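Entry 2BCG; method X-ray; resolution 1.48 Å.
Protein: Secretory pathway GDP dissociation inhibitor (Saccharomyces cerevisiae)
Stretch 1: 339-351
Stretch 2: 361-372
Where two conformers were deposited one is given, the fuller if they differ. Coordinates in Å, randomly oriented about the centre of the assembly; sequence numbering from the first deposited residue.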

# COMPACT_ATOMS: atom_id res chain seq x y z
N LEU A 339 20.50 24.00 -8.55
CA LEU A 339 20.44 24.74 -7.29
C LEU A 339 21.78 24.78 -6.57
O LEU A 339 21.84 25.24 -5.43
CB LEU A 339 19.37 24.16 -6.36
CG LEU A 339 17.90 24.29 -6.79
CD1 LEU A 339 17.01 23.69 -5.71
CD2 LEU A 339 17.51 25.76 -7.07
N GLY A 340 22.84 24.25 -7.21
CA GLY A 340 24.17 24.20 -6.59
C GLY A 340 24.17 23.30 -5.37
O GLY A 340 24.86 23.56 -4.37
N ARG A 341 23.35 22.25 -5.45
CA ARG A 341 23.20 21.29 -4.37
C ARG A 341 23.98 20.00 -4.55
O ARG A 341 24.54 19.72 -5.63
CB ARG A 341 21.70 20.94 -4.21
CG ARG A 341 20.90 22.02 -3.54
CD ARG A 341 19.42 21.62 -3.34
NE ARG A 341 19.24 20.42 -2.50
CZ ARG A 341 19.21 20.41 -1.16
NH1 ARG A 341 19.35 21.52 -0.43
NH2 ARG A 341 19.04 19.24 -0.55
N LYS A 342 23.99 19.20 -3.49
CA LYS A 342 24.59 17.87 -3.53
C LYS A 342 23.55 16.79 -3.84
O LYS A 342 23.92 15.67 -4.20
CB LYS A 342 25.26 17.55 -2.19
CG LYS A 342 26.32 18.60 -1.78
CD LYS A 342 26.82 18.35 -0.37
CE LYS A 342 27.98 19.32 -0.05
NZ LYS A 342 28.86 18.85 1.08
N SER A 343 22.26 17.11 -3.69
CA SER A 343 21.21 16.13 -3.95
C SER A 343 20.00 16.79 -4.55
O SER A 343 19.69 17.96 -4.30
CB SER A 343 20.84 15.29 -2.72
OG SER A 343 20.07 16.03 -1.83
N ASP A 344 19.29 16.00 -5.32
CA ASP A 344 18.06 16.47 -5.94
C ASP A 344 16.96 16.75 -4.90
O ASP A 344 16.94 16.18 -3.81
CB ASP A 344 17.55 15.44 -6.95
CG ASP A 344 18.48 15.25 -8.13
OD1 ASP A 344 18.14 14.46 -9.03
OD2 ASP A 344 19.55 15.91 -8.17
N ILE A 345 16.04 17.63 -5.26
CA ILE A 345 14.78 17.80 -4.49
C ILE A 345 13.68 17.22 -5.33
O ILE A 345 13.64 17.42 -6.56
CB ILE A 345 14.47 19.29 -4.22
CG1 ILE A 345 15.65 19.94 -3.46
CG2 ILE A 345 13.15 19.43 -3.45
CD1 ILE A 345 15.45 21.38 -3.12
N TYR A 346 12.81 16.44 -4.69
CA TYR A 346 11.64 15.86 -5.35
C TYR A 346 10.36 16.50 -4.85
O TYR A 346 10.25 16.94 -3.70
CB TYR A 346 11.53 14.34 -5.09
CG TYR A 346 12.62 13.52 -5.74
CD1 TYR A 346 13.46 12.74 -4.94
CD2 TYR A 346 12.80 13.47 -7.14
CE1 TYR A 346 14.49 11.98 -5.50
CE2 TYR A 346 13.81 12.69 -7.71
CZ TYR A 346 14.63 11.95 -6.89
OH TYR A 346 15.61 11.15 -7.42
N VAL A 347 9.37 16.53 -5.72
CA VAL A 347 8.01 16.80 -5.29
C VAL A 347 7.13 15.68 -5.83
O VAL A 347 7.27 15.25 -6.99
CB VAL A 347 7.48 18.18 -5.74
CG1 VAL A 347 6.23 18.55 -4.93
CG2 VAL A 347 8.55 19.29 -5.55
N ALA A 348 6.22 15.20 -4.99
CA ALA A 348 5.26 14.16 -5.36
C ALA A 348 3.90 14.78 -5.15
O ALA A 348 3.56 15.21 -4.04
CB ALA A 348 5.40 12.93 -4.49
N ILE A 349 3.13 14.85 -6.22
CA ILE A 349 1.82 15.49 -6.17
C ILE A 349 0.74 14.48 -6.55
O ILE A 349 0.85 13.80 -7.57
CB ILE A 349 1.79 16.70 -7.14
CG1 ILE A 349 2.75 17.79 -6.63
CG2 ILE A 349 0.38 17.27 -7.32
CD1 ILE A 349 3.79 18.21 -7.66
N VAL A 350 -0.29 14.39 -5.70
CA VAL A 350 -1.45 13.54 -5.94
C VAL A 350 -2.66 14.37 -5.47
O VAL A 350 -2.49 15.42 -4.82
CB VAL A 350 -1.32 12.16 -5.20
CG1 VAL A 350 -0.28 11.26 -5.90
CG2 VAL A 350 -0.98 12.39 -3.69
N SER A 351 -3.86 13.91 -5.76
CA SER A 351 -5.01 14.74 -5.48
C SER A 351 -6.26 13.89 -5.25
O SER A 351 -6.17 12.70 -5.01
CB SER A 351 -5.17 15.75 -6.62
OG SER A 351 -5.48 15.08 -7.83
N HIS A 361 -8.70 19.65 -3.43
CA HIS A 361 -7.37 19.77 -2.85
C HIS A 361 -6.31 18.94 -3.58
O HIS A 361 -6.61 18.00 -4.35
CB HIS A 361 -7.42 19.40 -1.36
CG HIS A 361 -8.30 20.32 -0.54
ND1 HIS A 361 -7.87 21.55 -0.07
CD2 HIS A 361 -9.58 20.19 -0.12
CE1 HIS A 361 -8.86 22.14 0.59
NE2 HIS A 361 -9.91 21.33 0.57
N TYR A 362 -5.06 19.36 -3.39
CA TYR A 362 -3.89 18.62 -3.88
C TYR A 362 -2.97 18.45 -2.71
O TYR A 362 -2.90 19.33 -1.86
CB TYR A 362 -3.19 19.38 -5.03
CG TYR A 362 -4.02 19.44 -6.30
CD1 TYR A 362 -5.19 20.23 -6.36
CD2 TYR A 362 -3.65 18.72 -7.44
CE1 TYR A 362 -5.96 20.27 -7.52
CE2 TYR A 362 -4.41 18.77 -8.60
CZ TYR A 362 -5.57 19.54 -8.62
OH TYR A 362 -6.32 19.62 -9.76
N LEU A 363 -2.27 17.32 -2.71
CA LEU A 363 -1.21 17.08 -1.76
C LEU A 363 0.10 17.18 -2.54
O LEU A 363 0.27 16.56 -3.58
CB LEU A 363 -1.31 15.68 -1.15
CG LEU A 363 -2.53 15.42 -0.23
CD1 LEU A 363 -2.64 13.96 0.14
CD2 LEU A 363 -2.40 16.28 1.01
N ALA A 364 1.03 17.95 -2.03
CA ALA A 364 2.34 18.10 -2.67
C ALA A 364 3.35 17.85 -1.58
O ALA A 364 3.45 18.63 -0.62
CB ALA A 364 2.51 19.49 -3.24
N ILE A 365 4.05 16.73 -1.70
CA ILE A 365 5.02 16.39 -0.68
C ILE A 365 6.42 16.60 -1.24
O ILE A 365 6.81 16.00 -2.24
CB ILE A 365 4.86 14.95 -0.21
CG1 ILE A 365 3.41 14.70 0.25
CG2 ILE A 365 5.85 14.70 0.93
CD1 ILE A 365 3.19 13.29 0.86
N ILE A 366 7.15 17.51 -0.61
CA ILE A 366 8.48 17.90 -1.08
C ILE A 366 9.48 17.17 -0.20
O ILE A 366 9.31 17.11 1.03
CB ILE A 366 8.70 19.42 -0.92
CG1 ILE A 366 7.69 20.24 -1.77
CG2 ILE A 366 10.13 19.80 -1.30
CD1 ILE A 366 7.59 21.68 -1.29
N SER A 367 10.55 16.65 -0.79
CA SER A 367 11.56 16.00 0.05
C SER A 367 12.95 16.13 -0.53
O SER A 367 13.13 16.20 -1.75
CB SER A 367 11.20 14.55 0.29
OG SER A 367 11.34 13.82 -0.87
N THR A 368 13.93 16.12 0.37
CA THR A 368 15.32 16.07 -0.05
C THR A 368 16.15 15.69 1.16
O THR A 368 15.67 15.77 2.31
CB THR A 368 15.77 17.43 -0.63
OG1 THR A 368 17.01 17.28 -1.33
CG2 THR A 368 15.90 18.48 0.50
N ILE A 369 17.36 15.24 0.89
CA ILE A 369 18.35 15.04 1.93
C ILE A 369 18.87 16.44 2.34
O ILE A 369 19.27 17.25 1.50
CB ILE A 369 19.51 14.20 1.35
CG1 ILE A 369 19.06 12.77 1.04
CG2 ILE A 369 20.75 14.25 2.26
CD1 ILE A 369 18.46 12.02 2.20
N ILE A 370 18.81 16.71 3.63
CA ILE A 370 19.22 17.99 4.19
C ILE A 370 20.73 18.16 3.98
O ILE A 370 21.51 17.25 4.28
CB ILE A 370 18.83 18.06 5.68
CG1 ILE A 370 17.32 18.18 5.84
CG2 ILE A 370 19.50 19.27 6.41
CD1 ILE A 370 16.84 17.86 7.24
N GLU A 371 21.12 19.33 3.47
CA GLU A 371 22.56 19.65 3.32
C GLU A 371 22.95 21.00 3.93
O GLU A 371 24.12 21.41 3.84
CB GLU A 371 23.04 19.54 1.87
CG GLU A 371 22.36 20.53 0.91
CD GLU A 371 22.83 20.34 -0.51
OE1 GLU A 371 23.49 21.28 -1.05
OE2 GLU A 371 22.54 19.27 -1.08
N THR A 372 22.00 21.70 4.54
CA THR A 372 22.33 22.98 5.18
C THR A 372 21.85 23.01 6.64
O THR A 372 21.27 22.04 7.15
CB THR A 372 21.71 24.21 4.47
OG1 THR A 372 20.34 24.35 4.82
CG2 THR A 372 21.89 24.12 2.95
O HOH W 1 26.72 20.33 2.52
O HOH W 2 21.64 17.01 -0.07
O HOH W 3 8.98 14.16 -2.35

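Antiparallel strands are held together by a repeating backbone pattern, and where that pattern runs out, side chains can take over much of the polar bonding. The contact in this GDP dissociation inhibitor illustrates both halves of the principle. The strand 345-351 and the strand that begins at Y362 are nearly antiparallel: their N-to-C directions differ by 164°, and their axes come within 4.6 Å. Hydrogen-bonded pairs alternate with non-hydrogen-bonded ones. In the first kind, each residue both donates to and accepts from its partner: Y346 N to S367 O is 3.0 Å and S367 N to Y346 O 2.9 Å; A348 N to I365 O is 2.9 Å and I365 N to A348 O 2.8 Å; V350 N to L363 O is 3.1 Å and L363 N to V350 O 2.8 Å. The CA atoms of these pairs stand farther apart than those of the intervening pairs, V347 with I366, I349 with A364 and S351 with Y362. In the V347-I366 and I349-A364 pairs the CA hydrogens turn inward to carbonyl oxygens, as in I349 CA to L363 O at 3.2 Å.

The alternation also sorts the side chains. V347, I349, A364 and I366 share one face of the sheet, where V347 CG1 meets I366 CG1 at 3.9 Å and I349 CG1 meets A364 CB at 3.8 Å. On the same face, S351 CB sits over the Y362 ring, 3.9 Å from its centroid, in a CH-pi contact, while I349 CG2 approaches the ring edge, 4.3 Å from Y362 CD2. The opposite face carries Y346, A348, V350, L363, I365 and S367; here a water bridges I365 O and S367 OG, each 2.8 Å away.

Before the first strand begins, the ladder gives way to side-chain bonding. T368 OG1 donates to D344 O at 2.7 Å, so a hydroxyl replaces a backbone amide as donor. E371, its CB directed toward the other stretch, receives the K342 amide, with K342 N 2.8 Å from E371 OE2. R341 is braced within its own stretch by NE donating to S343 O at 3.1 Å, and its NH2 makes weak hydrogen bonds to T368 OG1 and I369 O, both at 2.9 Å. The salt bridge between R341 NH2 and E371 OE2, at 3.5 Å, is purely electrostatic: the oxygen lies well out of the guanidinium plane, and E371 CG packs over one face of that group. A second water completes the network, accepting from S343 OG and donating to I369 O and E371 OE2.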